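Side-chain contacts in protein PES4 (Saccharomyces cerevisiae S288C, PDB 6EZ7), which probably binds RNA, with poly(A), poly(U) and mRNA 3'-UTRs as its likely targets, the chain described here being its third RNA recognition motif: residues T13-D16 with D17-F21; D53-K56 with A57-R60. All coordinates share one frame; numbering follows the deposited sequence.

Contact 1: residues T13-D16 with D17-F21; sequences TTRD and DILNF
Asp17 and Thr14 grip each other reciprocally, each side chain binding the other residue's backbone N-H. The backbone N of Thr14 donates to Asp17 OD2 at 2.9 Å, reaching that oxygen from above the carboxylate, 45° out of its plane. In return Asp17 N gives its hydrogen to Thr14 OG1 at 3.1 Å. The hydroxyl is placed for this by a chi1 of 69°, which sets OG1 between the backbone N and the carbonyl carbon of Thr14. A water links the two side chains directly: it donates to Asp17 OD1 at 2.7 Å and also hydrogen-bonds Thr14 OG1. With both carboxylate oxygens engaged, the rotation of the group is well defined. The reciprocal Thr14-Asp17 bonds make a capping box, with Thr14 as N-cap of helix 15-22, the first helix of the RRM fold. Replacing Asp17 by alanine removes the carboxylate, which is likely to leave the Thr14 N-H without its acceptor and the water with one anchor fewer. Ile18 comes next, its N bonded to Thr14 O. Its CD1 meets Thr13 CG2 at 3.7 Å, the two side chains crossing at about a right angle; Ile18 also packs on Ile6, Leu9, Ile31 and Val46, so this methyl pair belongs to the helix-sheet interface. Leu19 N donates to Arg15 O at 3.0 Å, and Leu19 CD1 lies 4.1 Å from Asp16 OD1, an oblique and loose approach. The guanidinium of Arg15 is engaged elsewhere, by Ile31 O. At Asn20 the backbone N reaches Asp16 O at 2.7 Å. Phe21 N closes the next turn on Asp17 O, while its ring packs edge-to-face with Phe66.

Contact 2: residues D53-K56 with A57-R60; sequences DSEK and AIKR
Lys59 N donates to Glu55 O at 3.0 Å with an N-H...O angle of 165°, and Arg60 N reaches Lys56 O at 2.8 Å on a more bent path of 142°. Ala57 N to Asp53 O and Ile58 N to Ser54 O complete four consecutive i to i+4 bonds. The charged side chains add less. Lys56 NZ has its stronger partner in Val25 O; its salt bridge to Asp53 OD1, one turn back, is a weak second bond at 3.4 Å, and the bend at chi3 (59°) curls the chain toward that carboxylate. Glu55 and Lys59 are related more loosely: Lys59 NZ lies 3.4 Å from Glu55 CG but 4.2 Å from Glu55 OE2, beyond salt-bridge range, so any attraction is probably longer-range. The Glu55 carboxylate instead pairs through OE1 with Arg75, which also bonds to Ser54 OG, itself hydrogen-bonded to Ser51 O as well.

Arg60 CG lies 3.1 Å from Lys56 O, the aliphatic stem folding back over the preceding turn. In Ile58, CG1 approaches Ser54 O at 3.4 Å, while its side chain also packs on Ile4 and Val73. Ala57 CB sits 3.5 Å from both Asp53 O and Ser54 O, and that small buried methyl meets Ile4, Tyr48 and Val25. The inward Ser54, Ala57 and Ile58, with exposed Lys59 and partly exposed Glu55 on the outer side, make this an amphipathic alpha-helix: the second helix of an RRM, lying against its antiparallel sheet.

Contact 1 comes first along the chain, at the start of helix 15-22, and closes before contact 2 opens in helix 51-61. Their centres are 16 Å apart and their nearest atoms about 6 Å, so the two do not touch directly. Both helices pack on the same antiparallel sheet: Ile18 of contact 1 and Ile58 of contact 2 each reach strand 3-9, and both contacts also meet strand 42-48. Strands 28-33 and 42-48 lie between the helices in sequence, the beta-alpha-beta-beta-alpha-beta order of an RRM. The helices thus back one sheet, whose other face is the usual RNA-binding surface in this family.

Contact 1: residues T13-D16 with D17-F21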
loop_
_atom_site.group_PDB
_atom_site.type_symbol
_atom_site.label_atom_id
_atom_site.label_comp_id
_atom_site.label_asym_id
_atom_site.label_seq_id
_atom_site.Cartn_x
_atom_site.Cartn_y
_atom_site.Cartn_z
ATOM N N THR A 13 11.269 6.092 1.786
ATOM C CA THR A 13 10.649 5.023 1.006
ATOM C C THR A 13 10.741 5.298 -0.489
ATOM O O THR A 13 10.478 6.413 -0.942
ATOM C CB THR A 13 9.173 4.838 1.397
ATOM O OG1 THR A 13 9.089 4.579 2.804
ATOM C CG2 THR A 13 8.543 3.684 0.632
ATOM N N THR A 14 11.136 4.283 -1.251
ATOM C CA THR A 14 11.231 4.421 -2.695
ATOM C C THR A 14 10.168 3.593 -3.380
ATOM O O THR A 14 9.576 2.699 -2.776
ATOM C CB THR A 14 12.596 3.976 -3.229
ATOM O OG1 THR A 14 12.714 2.553 -3.091
ATOM C CG2 THR A 14 13.726 4.667 -2.474
ATOM N N ARG A 15 9.928 3.884 -4.651
ATOM C CA ARG A 15 8.986 3.102 -5.440
ATOM C C ARG A 15 9.409 1.635 -5.454
ATOM O O ARG A 15 8.572 0.738 -5.422
ATOM C CB ARG A 15 8.896 3.653 -6.864
ATOM C CG ARG A 15 7.845 2.988 -7.726
ATOM C CD ARG A 15 7.739 3.670 -9.082
ATOM N NE ARG A 15 6.726 3.042 -9.925
ATOM C CZ ARG A 15 5.459 3.439 -9.992
ATOM N NH1 ARG A 15 5.043 4.472 -9.271
ATOM N NH2 ARG A 15 4.607 2.804 -10.787
ATOM N N ASP A 16 10.720 1.399 -5.489
ATOM C CA ASP A 16 11.253 0.035 -5.470
ATOM C C ASP A 16 10.927 -0.693 -4.168
ATOM O O ASP A 16 10.654 -1.896 -4.174
ATOM C CB ASP A 16 12.766 0.040 -5.684
ATOM C CG ASP A 16 13.152 0.333 -7.119
ATOM O OD1 ASP A 16 12.292 0.173 -8.014
ATOM O OD2 ASP A 16 14.322 0.709 -7.353
ATOM N N ASP A 17 10.972 0.032 -3.051
ATOM C CA ASP A 17 10.594 -0.543 -1.761
ATOM C C ASP A 17 9.170 -1.071 -1.801
ATOM O O ASP A 17 8.902 -2.181 -1.344
ATOM C CB ASP A 17 10.721 0.483 -0.635
ATOM C CG ASP A 17 12.153 0.900 -0.382
ATOM O OD1 ASP A 17 13.065 0.098 -0.673
ATOM O OD2 ASP A 17 12.367 2.029 0.111
ATOM N N ILE A 18 8.256 -0.270 -2.337
ATOM C CA ILE A 18 6.865 -0.692 -2.428
ATOM C C ILE A 18 6.758 -1.902 -3.344
ATOM O O ILE A 18 6.083 -2.877 -3.025
ATOM C CB ILE A 18 5.954 0.428 -2.951
ATOM C CG1 ILE A 18 6.126 1.692 -2.106
ATOM C CG2 ILE A 18 4.509 -0.024 -2.939
ATOM C CD1 ILE A 18 5.824 1.485 -0.652
ATOM N N LEU A 19 7.437 -1.829 -4.481
ATOM C CA LEU A 19 7.439 -2.928 -5.435
ATOM C C LEU A 19 7.979 -4.203 -4.810
ATOM O O LEU A 19 7.376 -5.264 -4.924
ATOM C CB LEU A 19 8.271 -2.561 -6.661
ATOM C CG LEU A 19 7.551 -1.798 -7.769
ATOM C CD1 LEU A 19 8.553 -1.267 -8.783
ATOM C CD2 LEU A 19 6.520 -2.697 -8.444
ATOM N N ASN A 20 9.112 -4.097 -4.134
ATOM C CA ASN A 20 9.760 -5.284 -3.609
ATOM C C ASN A 20 8.966 -5.951 -2.495
ATOM O O ASN A 20 8.851 -7.174 -2.457
ATOM C CB ASN A 20 11.170 -4.943 -3.142
ATOM C CG ASN A 20 12.137 -4.863 -4.297
ATOM O OD1 ASN A 20 12.889 -3.896 -4.448
ATOM N ND2 ASN A 20 12.101 -5.879 -5.146
ATOM N N PHE A 21 8.394 -5.154 -1.603
ATOM C CA PHE A 21 7.578 -5.725 -0.538
ATOM C C PHE A 21 6.254 -6.266 -1.053
ATOM O O PHE A 21 5.889 -7.406 -0.775
ATOM C CB PHE A 21 7.319 -4.691 0.554
ATOM C CG PHE A 21 8.467 -4.518 1.499
ATOM C CD1 PHE A 21 8.846 -5.551 2.341
ATOM C CD2 PHE A 21 9.165 -3.325 1.553
ATOM C CE1 PHE A 21 9.905 -5.396 3.215
ATOM C CE2 PHE A 21 10.225 -3.166 2.426
ATOM C CZ PHE A 21 10.594 -4.203 3.258
HETATM O O HOH W 1 14.857 1.371 -2.269
#

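Contact 2: residues D53-K56 with A57-R60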
loop_
_atom_site.group_PDB
_atom_site.type_symbol
_atom_site.label_atom_id
_atom_site.label_comp_id
_atom_site.label_asym_id
_atom_site.label_seq_id
_atom_site.Cartn_x
_atom_site.Cartn_y
_atom_site.Cartn_z
ATOM N N ASP A 53 -5.140 -10.721 -4.442
ATOM C CA ASP A 53 -3.834 -10.348 -3.912
ATOM C C ASP A 53 -3.889 -9.105 -3.025
ATOM O O ASP A 53 -3.072 -8.954 -2.116
ATOM C CB ASP A 53 -2.843 -10.137 -5.057
ATOM C CG ASP A 53 -2.561 -11.418 -5.822
ATOM O OD1 ASP A 53 -2.773 -12.512 -5.249
ATOM O OD2 ASP A 53 -2.128 -11.340 -6.991
ATOM N N SER A 54 -4.849 -8.222 -3.280
ATOM C CA SER A 54 -4.983 -7.016 -2.470
ATOM C C SER A 54 -5.386 -7.374 -1.041
ATOM O O SER A 54 -4.885 -6.787 -0.084
ATOM C CB SER A 54 -5.994 -6.046 -3.090
ATOM O OG SER A 54 -7.317 -6.536 -3.000
ATOM N N GLU A 55 -6.278 -8.348 -0.896
ATOM C CA GLU A 55 -6.655 -8.825 0.431
ATOM C C GLU A 55 -5.468 -9.494 1.115
ATOM O O GLU A 55 -5.259 -9.332 2.318
ATOM C CB GLU A 55 -7.828 -9.798 0.346
ATOM C CG GLU A 55 -8.494 -10.081 1.682
ATOM C CD GLU A 55 -8.931 -8.814 2.393
ATOM O OE1 GLU A 55 -9.577 -7.958 1.750
ATOM O OE2 GLU A 55 -8.624 -8.674 3.597
ATOM N N LYS A 56 -4.694 -10.244 0.339
ATOM C CA LYS A 56 -3.505 -10.902 0.864
ATOM C C LYS A 56 -2.517 -9.871 1.387
ATOM O O LYS A 56 -1.918 -10.057 2.446
ATOM C CB LYS A 56 -2.851 -11.771 -0.211
ATOM C CG LYS A 56 -3.631 -13.033 -0.542
ATOM C CD LYS A 56 -3.138 -13.668 -1.834
ATOM C CE LYS A 56 -1.663 -14.029 -1.747
ATOM N NZ LYS A 56 -1.119 -14.449 -3.070
ATOM N N ALA A 57 -2.358 -8.780 0.639
ATOM C CA ALA A 57 -1.430 -7.714 1.007
ATOM C C ALA A 57 -1.804 -7.086 2.343
ATOM O O ALA A 57 -0.940 -6.826 3.180
ATOM C CB ALA A 57 -1.385 -6.645 -0.083
ATOM N N ILE A 58 -3.093 -6.831 2.535
ATOM C CA ILE A 58 -3.579 -6.303 3.803
ATOM C C ILE A 58 -3.289 -7.285 4.937
ATOM O O ILE A 58 -2.755 -6.908 5.981
ATOM C CB ILE A 58 -5.088 -6.013 3.748
ATOM C CG1 ILE A 58 -5.383 -4.927 2.712
ATOM C CG2 ILE A 58 -5.605 -5.608 5.121
ATOM C CD1 ILE A 58 -6.860 -4.730 2.448
ATOM N N LYS A 59 -3.628 -8.550 4.720
ATOM C CA LYS A 59 -3.435 -9.563 5.752
ATOM C C LYS A 59 -1.964 -9.750 6.098
ATOM O O LYS A 59 -1.614 -9.991 7.255
ATOM C CB LYS A 59 -4.037 -10.901 5.314
ATOM C CG LYS A 59 -5.550 -10.964 5.434
ATOM C CD LYS A 59 -6.039 -12.403 5.509
ATOM C CE LYS A 59 -6.239 -13.005 4.127
ATOM N NZ LYS A 59 -7.613 -12.753 3.608
ATOM N N ARG A 60 -1.100 -9.630 5.099
ATOM C CA ARG A 60 0.311 -9.912 5.314
ATOM C C ARG A 60 1.119 -8.696 5.753
ATOM O O ARG A 60 2.090 -8.842 6.498
ATOM C CB ARG A 60 0.919 -10.524 4.049
ATOM C CG ARG A 60 0.285 -11.863 3.684
ATOM C CD ARG A 60 0.905 -12.476 2.444
ATOM N NE ARG A 60 2.362 -12.509 2.517
ATOM C CZ ARG A 60 3.144 -12.979 1.551
ATOM N NH1 ARG A 60 2.608 -13.455 0.434
ATOM N NH2 ARG A 60 4.461 -12.970 1.700
#